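Long-range contacts in deferrochelatase (Vibrio cholerae, PDB 5DE0), which binds heme b and, as a member of the DyP-type peroxidase family, probably acts as a heme peroxidase: residues Tyr173-Arg178 with Phe249-His254; Gln194-Gly199 with Asn210-Ser215. All coordinates share one frame; numbering follows the deposited sequence.

Interaction 1: Tyr173-Arg178 with Phe249-His254. With HEM (protoporphyrin IX containing Fe), chain F.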
ATOM      1  N   TYR B 173       0.105  -9.270  25.718  1.00 22.54           N
ATOM      2  CA  TYR B 173       0.249  -7.817  25.754  1.00 21.47           C
ATOM      3  C   TYR B 173       0.842  -7.313  24.445  1.00 25.73           C
ATOM      4  O   TYR B 173       1.740  -7.938  23.882  1.00 20.15           O
ATOM      5  CB  TYR B 173       1.115  -7.383  26.937  1.00 22.88           C
ATOM      6  CG  TYR B 173       0.456  -7.593  28.280  1.00 24.34           C
ATOM      7  CD1 TYR B 173      -0.369  -6.620  28.832  1.00 25.24           C
ATOM      8  CD2 TYR B 173       0.653  -8.766  28.997  1.00 24.51           C
ATOM      9  CE1 TYR B 173      -0.975  -6.808  30.061  1.00 25.49           C
ATOM     10  CE2 TYR B 173       0.050  -8.965  30.226  1.00 26.16           C
ATOM     11  CZ  TYR B 173      -0.762  -7.982  30.753  1.00 26.62           C
ATOM     12  OH  TYR B 173      -1.363  -8.177  31.974  1.00 27.76           O
ATOM     13  N   VAL B 174       0.327  -6.189  23.956  1.00 19.91           N
ATOM     14  CA  VAL B 174       0.731  -5.676  22.654  1.00 20.15           C
ATOM     15  C   VAL B 174       1.219  -4.233  22.733  1.00 19.23           C
ATOM     16  O   VAL B 174       0.699  -3.431  23.505  1.00 19.92           O
ATOM     17  CB  VAL B 174      -0.430  -5.742  21.635  1.00 19.20           C
ATOM     18  CG1 VAL B 174       0.113  -5.751  20.212  1.00 18.51           C
ATOM     19  CG2 VAL B 174      -1.297  -6.967  21.876  1.00 19.88           C
ATOM     20  N   MET B 175       2.227  -3.913  21.930  1.00 19.07           N
ATOM     21  CA  MET B 175       2.657  -2.534  21.745  1.00 17.71           C
ATOM     22  C   MET B 175       2.817  -2.267  20.255  1.00 27.48           C
ATOM     23  O   MET B 175       3.194  -3.160  19.499  1.00 14.39           O
ATOM     24  CB  MET B 175       3.972  -2.252  22.487  1.00 19.32           C
ATOM     25  CG  MET B 175       5.183  -2.992  21.929  1.00 18.74           C
ATOM     26  SD  MET B 175       6.757  -2.356  22.533  1.00 18.19           S
ATOM     27  CE  MET B 175       6.775  -0.717  21.799  1.00 18.47           C
ATOM     28  N   VAL B 176       2.508  -1.047  19.830  1.00 15.55           N
ATOM     29  CA  VAL B 176       2.723  -0.661  18.443  1.00 18.73           C
ATOM     30  C   VAL B 176       3.260   0.767  18.357  1.00 19.40           C
ATOM     31  O   VAL B 176       2.862   1.647  19.119  1.00 17.31           O
ATOM     32  CB  VAL B 176       1.420  -0.809  17.587  1.00 17.28           C
ATOM     33  CG1 VAL B 176       0.245  -1.235  18.443  1.00 17.88           C
ATOM     34  CG2 VAL B 176       1.099   0.466  16.813  1.00 17.89           C
ATOM     35  N   GLN B 177       4.201   0.971  17.441  1.00 17.83           N
ATOM     36  CA  GLN B 177       4.753   2.288  17.153  1.00 20.32           C
ATOM     37  C   GLN B 177       5.040   2.408  15.664  1.00 20.77           C
ATOM     38  O   GLN B 177       5.852   1.654  15.127  1.00 20.20           O
ATOM     39  CB  GLN B 177       6.041   2.536  17.940  1.00 20.34           C
ATOM     40  CG  GLN B 177       5.864   2.951  19.388  1.00 20.14           C
ATOM     41  CD  GLN B 177       7.200   3.099  20.097  1.00 21.38           C
ATOM     42  OE1 GLN B 177       7.983   2.153  20.166  1.00 20.07           O
ATOM     43  NE2 GLN B 177       7.473   4.295  20.613  1.00 22.60           N
ATOM     44  N   ARG B 178       4.377   3.343  14.994  1.00 21.33           N
ATOM     45  CA  ARG B 178       4.673   3.589  13.590  1.00 21.18           C
ATOM     46  C   ARG B 178       5.866   4.522  13.467  1.00 21.73           C
ATOM     47  O   ARG B 178       5.813   5.674  13.897  1.00 22.47           O
ATOM     48  CB  ARG B 178       3.466   4.180  12.857  1.00 21.41           C
ATOM     49  CG  ARG B 178       3.711   4.347  11.369  1.00 22.09           C
ATOM     50  CD  ARG B 178       2.420   4.390  10.568  1.00 22.77           C
ATOM     51  NE  ARG B 178       1.704   5.652  10.718  1.00 22.59           N
ATOM     52  CZ  ARG B 178       2.020   6.769  10.071  1.00 23.45           C
ATOM     53  NH1 ARG B 178       3.051   6.786   9.239  1.00 23.59           N
ATOM     54  NH2 ARG B 178       1.310   7.872  10.264  1.00 23.23           N
ATOM     55  N   PHE B 249       6.296  -0.883  13.861  1.00 19.29           N
ATOM     56  CA  PHE B 249       6.733  -1.782  14.912  1.00 18.56           C
ATOM     57  C   PHE B 249       5.541  -2.275  15.724  1.00 18.07           C
ATOM     58  O   PHE B 249       4.695  -1.490  16.150  1.00 18.10           O
ATOM     59  CB  PHE B 249       7.754  -1.107  15.830  1.00 19.78           C
ATOM     60  CG  PHE B 249       8.267  -2.009  16.909  1.00 18.80           C
ATOM     61  CD1 PHE B 249       9.359  -2.830  16.678  1.00 20.15           C
ATOM     62  CD2 PHE B 249       7.645  -2.057  18.149  1.00 21.49           C
ATOM     63  CE1 PHE B 249       9.828  -3.672  17.662  1.00 22.11           C
ATOM     64  CE2 PHE B 249       8.111  -2.900  19.138  1.00 20.67           C
ATOM     65  CZ  PHE B 249       9.203  -3.708  18.893  1.00 21.68           C
ATOM     66  N   ILE B 250       5.486  -3.585  15.929  1.00 20.52           N
ATOM     67  CA  ILE B 250       4.478  -4.196  16.782  1.00 17.69           C
ATOM     68  C   ILE B 250       5.078  -5.430  17.443  1.00 19.45           C
ATOM     69  O   ILE B 250       5.829  -6.177  16.815  1.00 18.93           O
ATOM     70  CB  ILE B 250       3.200  -4.567  15.991  1.00 17.76           C
ATOM     71  CG1 ILE B 250       2.174  -5.252  16.899  1.00 17.76           C
ATOM     72  CG2 ILE B 250       3.536  -5.449  14.800  1.00 18.05           C
ATOM     73  CD1 ILE B 250       0.868  -5.599  16.202  1.00 17.92           C
ATOM     74  N   ALA B 251       4.767  -5.629  18.718  1.00 17.43           N
ATOM     75  CA  ALA B 251       5.323  -6.751  19.462  1.00 20.16           C
ATOM     76  C   ALA B 251       4.312  -7.330  20.443  1.00 20.07           C
ATOM     77  O   ALA B 251       3.466  -6.613  20.979  1.00 20.07           O
ATOM     78  CB  ALA B 251       6.587  -6.324  20.199  1.00 19.68           C
ATOM     79  N   TYR B 252       4.408  -8.635  20.668  1.00 20.19           N
ATOM     80  CA  TYR B 252       3.572  -9.316  21.647  1.00 20.65           C
ATOM     81  C   TYR B 252       4.452  -9.875  22.758  1.00 21.54           C
ATOM     82  O   TYR B 252       5.580 -10.297  22.506  1.00 22.31           O
ATOM     83  CB  TYR B 252       2.765 -10.438  20.990  1.00 20.62           C
ATOM     84  CG  TYR B 252       1.708  -9.964  20.015  1.00 19.92           C
ATOM     85  CD1 TYR B 252       2.043  -9.590  18.719  1.00 19.47           C
ATOM     86  CD2 TYR B 252       0.371  -9.904  20.388  1.00 20.00           C
ATOM     87  CE1 TYR B 252       1.078  -9.160  17.827  1.00 18.56           C
ATOM     88  CE2 TYR B 252      -0.599  -9.477  19.500  1.00 20.72           C
ATOM     89  CZ  TYR B 252      -0.241  -9.106  18.222  1.00 19.24           C
ATOM     90  OH  TYR B 252      -1.209  -8.681  17.342  1.00 19.00           O
ATOM     91  N   CYS B 253       3.947  -9.867  23.988  1.00 22.03           N
ATOM     92  CA  CYS B 253       4.704 -10.404  25.114  1.00 23.10           C
ATOM     93  C   CYS B 253       3.798 -10.821  26.267  1.00 24.56           C
ATOM     94  O   CYS B 253       2.732 -10.241  26.475  1.00 23.93           O
ATOM     95  CB  CYS B 253       5.729  -9.384  25.605  1.00 23.02           C
ATOM     96  SG  CYS B 253       6.872 -10.038  26.834  1.00 25.26           S
ATOM     97  N   HIS B 254       4.235 -11.828  27.018  1.00 24.78           N
ATOM     98  CA  HIS B 254       3.459 -12.353  28.138  1.00 25.54           C
ATOM     99  C   HIS B 254       3.384 -11.348  29.282  1.00 25.10           C
ATOM    100  O   HIS B 254       2.537 -11.460  30.166  1.00 25.63           O
ATOM    101  CB  HIS B 254       4.062 -13.670  28.637  1.00 26.61           C
ATOM    102  CG  HIS B 254       5.375 -13.508  29.337  1.00 26.05           C
ATOM    103  ND1 HIS B 254       6.581 -13.509  28.668  1.00 26.24           N
ATOM    104  CD2 HIS B 254       5.676 -13.341  30.647  1.00 25.93           C
ATOM    105  CE1 HIS B 254       7.564 -13.349  29.534  1.00 26.27           C
ATOM    106  NE2 HIS B 254       7.042 -13.245  30.744  1.00 25.93           N
TER
HETATM  107  CHA HEM F 401      16.462  -6.344  17.186  1.00 24.51           C
HETATM  108  CHB HEM F 401      13.017  -4.584  20.112  1.00 23.66           C
HETATM  109  CHC HEM F 401      12.427  -0.748  17.178  1.00 23.49           C
HETATM  110  CHD HEM F 401      15.214  -2.953  13.878  1.00 24.63           C
HETATM  111  C1A HEM F 401      15.584  -6.202  18.238  1.00 24.82           C
HETATM  112  C2A HEM F 401      15.435  -7.109  19.359  1.00 25.10           C
HETATM  113  C3A HEM F 401      14.483  -6.624  20.162  1.00 24.49           C
HETATM  114  C4A HEM F 401      13.996  -5.391  19.581  1.00 23.72           C
HETATM  115  CMA HEM F 401      13.978  -7.249  21.481  1.00 23.93           C
HETATM  116  CAA HEM F 401      16.242  -8.408  19.577  1.00 24.63           C
HETATM  117  CBA HEM F 401      17.308  -8.148  20.641  1.00 26.60           C
HETATM  118  CGA HEM F 401      18.217  -9.340  20.760  1.00 26.68           C
HETATM  119  O1A HEM F 401      19.121  -9.490  19.900  1.00 26.84           O
HETATM  120  O2A HEM F 401      18.036 -10.133  21.718  1.00 27.26           O
HETATM  121  C1B HEM F 401      12.625  -3.360  19.619  1.00 23.33           C
HETATM  122  C2B HEM F 401      11.801  -2.400  20.319  1.00 23.47           C
HETATM  123  C3B HEM F 401      11.624  -1.343  19.527  1.00 23.67           C
HETATM  124  C4B HEM F 401      12.341  -1.582  18.280  1.00 22.62           C
HETATM  125  CMB HEM F 401      11.212  -2.570  21.737  1.00 22.57           C
HETATM  126  CAB HEM F 401      10.789  -0.112  19.948  1.00 21.91           C
HETATM  127  CBB HEM F 401      10.572   0.917  19.131  1.00 23.47           C
HETATM  128  C1C HEM F 401      13.103  -1.019  16.006  1.00 23.69           C
HETATM  129  C2C HEM F 401      13.128  -0.190  14.814  1.00 24.21           C
HETATM  130  C3C HEM F 401      13.901  -0.809  13.901  1.00 24.32           C
HETATM  131  C4C HEM F 401      14.388  -2.038  14.495  1.00 24.78           C
HETATM  132  CMC HEM F 401      12.371   1.152  14.679  1.00 22.87           C
HETATM  133  CAC HEM F 401      14.288  -0.389  12.460  1.00 23.95           C
HETATM  134  CBC HEM F 401      13.974   0.780  11.894  1.00 25.54           C
HETATM  135  C1D HEM F 401      15.899  -3.987  14.480  1.00 24.16           C
HETATM  136  C2D HEM F 401      17.048  -4.663  13.923  1.00 24.82           C
HETATM  137  C3D HEM F 401      17.438  -5.727  14.956  1.00 24.26           C
HETATM  138  C4D HEM F 401      16.486  -5.584  16.035  1.00 24.13           C
HETATM  139  CMD HEM F 401      17.741  -4.381  12.572  1.00 24.94           C
HETATM  140  CAD HEM F 401      18.607  -6.728  14.862  1.00 24.58           C
HETATM  141  CBD HEM F 401      18.174  -7.993  14.129  1.00 24.72           C
HETATM  142  CGD HEM F 401      17.116  -8.711  14.924  1.00 25.80           C
HETATM  143  O1D HEM F 401      15.911  -8.548  14.603  1.00 24.26           O
HETATM  144  O2D HEM F 401      17.473  -9.451  15.878  1.00 25.58           O
HETATM  145  NA  HEM F 401      14.689  -5.165  18.408  1.00 25.41           N
HETATM  146  NB  HEM F 401      12.936  -2.829  18.380  1.00 24.74           N
HETATM  147  NC  HEM F 401      13.884  -2.134  15.774  1.00 25.38           N
HETATM  148  ND  HEM F 401      15.604  -4.556  15.715  1.00 25.53           N
HETATM  149 FE   HEM F 401      14.355  -3.631  17.089  1.00 29.49          FE
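M175 and F249 interlock on the heme side of two antiparallel strands. F249 has CG anti to its backbone N (chi1 -178°), and its ring runs at a slant to the M175 side chain. The M175 chain bends at chi3 (-66°), which brings both SD and CE to the CE2 corner of the ring. SD lies in the ring plane at the edge, 3.7 Å from F249 CE2, which makes a Met-aromatic contact. The methyl CE approaches the same corner obliquely. The CG of M175 also fills the dip over the small A251, at 4.0 Å from A251 CB. One face of the F249 ring is turned to the heme. Its tip CZ is 3.2 Å from C2B of the porphyrin. Q177, extended beyond CG, reaches the neighbouring vinyl group. Its OE1 comes to 3.0 Å from HEM CBB.

The face with V174, V176, I250 and Y252 is filled differently. V174 and Y252 lie side by side. V174 CG1 sits over one face of the Y252 ring, 4.0 Å from its centroid, as a CH-pi contact. V174 CG2 meets the ring at CE2. CG1 also packs against I250 CG1. Y252 OH is hydrogen-bonded to H101. Back on the M175 face, the Y173 ring turns its edge to the carbonyl oxygens of C253 and H254.

Six backbone hydrogen bonds join the strands. Y173 with C253, M175 with A251 and Q177 with F249 are the hydrogen-bonded pairs. Strand 232-239 flanks 247-253, and strand 281-291 flanks 172-181. Helix 257-266 covers M175, Q177 and C253. This is the central strand pair of the antiparallel sheet in the C-terminal half of a DyP-type peroxidase, a ferredoxin-like fold with one sheet face lining the heme pocket.

Interaction 2: Gln194-Gly199 with Asn210-Ser215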
ATOM      1  N   GLN B 194      27.055   2.278  10.248  1.00 34.24           N
ATOM      2  CA  GLN B 194      25.671   1.829  10.353  1.00 33.91           C
ATOM      3  C   GLN B 194      25.574   0.592  11.237  1.00 32.90           C
ATOM      4  O   GLN B 194      24.610   0.424  11.982  1.00 32.03           O
ATOM      5  CB  GLN B 194      25.089   1.534   8.970  1.00 33.13           C
ATOM      6  CG  GLN B 194      24.842   2.768   8.112  1.00 32.94           C
ATOM      7  CD  GLN B 194      24.018   2.457   6.873  1.00 34.09           C
ATOM      8  OE1 GLN B 194      23.781   1.293   6.545  1.00 31.98           O
ATOM      9  NE2 GLN B 194      23.570   3.499   6.182  1.00 33.51           N
ATOM     10  N   GLU B 195      26.582  -0.269  11.151  1.00 33.21           N
ATOM     11  CA  GLU B 195      26.620  -1.477  11.966  1.00 33.01           C
ATOM     12  C   GLU B 195      26.850  -1.138  13.433  1.00 32.74           C
ATOM     13  O   GLU B 195      26.457  -1.894  14.321  1.00 31.92           O
ATOM     14  CB  GLU B 195      27.704  -2.430  11.464  1.00 33.63           C
ATOM     15  CG  GLU B 195      27.390  -3.051  10.114  1.00 34.08           C
ATOM     16  CD  GLU B 195      28.491  -3.962   9.621  1.00 35.66           C
ATOM     17  OE1 GLU B 195      29.497  -4.122  10.342  1.00 35.55           O
ATOM     18  OE2 GLU B 195      28.348  -4.519   8.513  1.00 38.97           O
ATOM     19  N   LYS B 196      27.482   0.004  13.683  1.00 33.46           N
ATOM     20  CA  LYS B 196      27.714   0.463  15.049  1.00 33.23           C
ATOM     21  C   LYS B 196      26.428   1.023  15.644  1.00 32.31           C
ATOM     22  O   LYS B 196      26.208   0.941  16.851  1.00 31.56           O
ATOM     23  CB  LYS B 196      28.823   1.519  15.094  1.00 34.24           C
ATOM     24  CG  LYS B 196      30.200   0.999  14.701  1.00 35.61           C
ATOM     25  CD  LYS B 196      30.649  -0.148  15.597  1.00 41.03           C
ATOM     26  CE  LYS B 196      32.019  -0.668  15.184  1.00 38.14           C
ATOM     27  NZ  LYS B 196      32.449  -1.837  16.001  1.00 39.49           N
ATOM     28  N   VAL B 197      25.585   1.592  14.789  1.00 31.80           N
ATOM     29  CA  VAL B 197      24.291   2.118  15.214  1.00 31.59           C
ATOM     30  C   VAL B 197      23.330   0.981  15.560  1.00 30.86           C
ATOM     31  O   VAL B 197      22.672   1.000  16.601  1.00 30.18           O
ATOM     32  CB  VAL B 197      23.657   3.006  14.122  1.00 31.81           C
ATOM     33  CG1 VAL B 197      22.239   3.397  14.511  1.00 31.20           C
ATOM     34  CG2 VAL B 197      24.509   4.242  13.880  1.00 32.23           C
ATOM     35  N   ILE B 198      23.254  -0.009  14.679  1.00 30.63           N
ATOM     36  CA  ILE B 198      22.371  -1.152  14.886  1.00 29.72           C
ATOM     37  C   ILE B 198      22.929  -2.102  15.943  1.00 30.41           C
ATOM     38  O   ILE B 198      22.238  -2.459  16.901  1.00 28.42           O
ATOM     39  CB  ILE B 198      22.139  -1.928  13.572  1.00 30.05           C
ATOM     40  CG1 ILE B 198      21.395  -1.055  12.561  1.00 29.44           C
ATOM     41  CG2 ILE B 198      21.359  -3.210  13.831  1.00 28.94           C
ATOM     42  CD1 ILE B 198      20.019  -0.631  13.021  1.00 28.92           C
ATOM     43  N   GLY B 199      24.183  -2.507  15.765  1.00 30.70           N
ATOM     44  CA  GLY B 199      24.823  -3.432  16.682  1.00 30.14           C
ATOM     45  C   GLY B 199      25.045  -4.791  16.049  1.00 31.20           C
ATOM     46  O   GLY B 199      25.541  -5.713  16.697  1.00 31.75           O
ATOM     47  N   ASN B 210      31.926  -6.547  19.783  1.00 43.36           N
ATOM     48  CA  ASN B 210      31.785  -5.452  20.733  1.00 40.36           C
ATOM     49  C   ASN B 210      30.542  -4.626  20.411  1.00 38.31           C
ATOM     50  O   ASN B 210      30.592  -3.702  19.599  1.00 37.80           O
ATOM     51  CB  ASN B 210      33.035  -4.568  20.728  1.00 42.26           C
ATOM     52  CG  ASN B 210      33.088  -3.616  21.911  1.00 45.40           C
ATOM     53  OD1 ASN B 210      32.081  -3.025  22.301  1.00 42.87           O
ATOM     54  ND2 ASN B 210      34.273  -3.469  22.494  1.00 46.29           N
ATOM     55  N   VAL B 211      29.428  -4.974  21.048  1.00 38.37           N
ATOM     56  CA  VAL B 211      28.172  -4.257  20.858  1.00 34.08           C
ATOM     57  C   VAL B 211      28.137  -2.988  21.698  1.00 31.73           C
ATOM     58  O   VAL B 211      28.171  -3.057  22.928  1.00 31.34           O
ATOM     59  CB  VAL B 211      26.960  -5.135  21.225  1.00 33.50           C
ATOM     60  CG1 VAL B 211      25.664  -4.341  21.100  1.00 30.82           C
ATOM     61  CG2 VAL B 211      26.917  -6.374  20.349  1.00 35.10           C
ATOM     62  N   PRO B 212      28.073  -1.820  21.037  1.00 31.10           N
ATOM     63  CA  PRO B 212      28.000  -0.540  21.749  1.00 29.55           C
ATOM     64  C   PRO B 212      26.766  -0.486  22.637  1.00 30.28           C
ATOM     65  O   PRO B 212      25.720  -1.006  22.248  1.00 29.40           O
ATOM     66  CB  PRO B 212      27.913   0.494  20.621  1.00 29.72           C
ATOM     67  CG  PRO B 212      28.470  -0.199  19.423  1.00 30.65           C
ATOM     68  CD  PRO B 212      28.080  -1.636  19.577  1.00 31.34           C
ATOM     69  N   ALA B 213      26.888   0.121  23.811  1.00 29.04           N
ATOM     70  CA  ALA B 213      25.767   0.198  24.740  1.00 29.11           C
ATOM     71  C   ALA B 213      24.658   1.088  24.187  1.00 29.76           C
ATOM     72  O   ALA B 213      23.482   0.886  24.487  1.00 28.81           O
ATOM     73  CB  ALA B 213      26.231   0.707  26.088  1.00 29.54           C
ATOM     74  N   ALA B 214      25.040   2.066  23.372  1.00 29.69           N
ATOM     75  CA  ALA B 214      24.085   3.008  22.801  1.00 29.83           C
ATOM     76  C   ALA B 214      23.529   2.513  21.468  1.00 30.26           C
ATOM     77  O   ALA B 214      22.617   3.119  20.907  1.00 30.62           O
ATOM     78  CB  ALA B 214      24.730   4.374  22.631  1.00 30.80           C
ATOM     79  N   SER B 215      24.079   1.413  20.961  1.00 29.97           N
ATOM     80  CA  SER B 215      23.542   0.796  19.753  1.00 29.32           C
ATOM     81  C   SER B 215      22.163   0.226  20.052  1.00 29.44           C
ATOM     82  O   SER B 215      21.828  -0.015  21.213  1.00 28.37           O
ATOM     83  CB  SER B 215      24.467  -0.304  19.234  1.00 29.38           C
ATOM     84  OG  SER B 215      24.356  -1.474  20.024  1.00 29.00           O
TER
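S215 points its CB at the last turn of helix 191-198, against its carbonyl oxygens. CB lies 3.2 Å from K196 O and 3.4 Å from V197 O. The S215 CA also makes a CA-H...O contact with V197 O, at 3.3 Å. The hydroxyl is turned away from these oxygens. With chi1 at 76°, OG stands between the backbone N and the carbonyl carbon and gives its proton to P212 O at 2.7 Å. OG also accepts from G218 N, so S215 is the N-cap of helix 216-220. The contact thus joins the end of one helix to the start of the next, across the loop between them. Backbone hydrogen bonds of V197 with H216 and I198 with V217 continue the junction.

P212 meets the helix beside S215. The CG corner of its ring comes to 3.6 Å from K196 O. The K196 side chain runs outward past the proline, with its CD 4.4 Å from P212 CG.

V211 adds a looser approach, with CG2 4.0 Å from G199 O. G199 is the first residue past the helix and has a positive phi of 110°. Its CA lies 3.9 Å from S215 OG. V197 and I198 point away from the loop; both touch W186, and I198 also touches the heme.

Overall arrangement
From the N terminus, the chain builds its first antiparallel sheet before it enters strand 172-181. That strand supplies the first half of interaction 1. Helices 183-188 and 191-198 follow. A loop then leaves helix 191-198 and returns to its end, so interaction 2 closes a short loop just before helix 216-220. The chain runs on through strand 232-239 to strand 247-253, where interaction 1 closes the larger loop. Interaction 2 therefore lies wholly within that loop. Their centres are 23 Å apart and they do not touch. Interaction 1 holds the sheet near the chain centre; interaction 2 ties the end of helix 191-198 to the loop that leads into helix 216-220. F249 and I198 bring both to the heme.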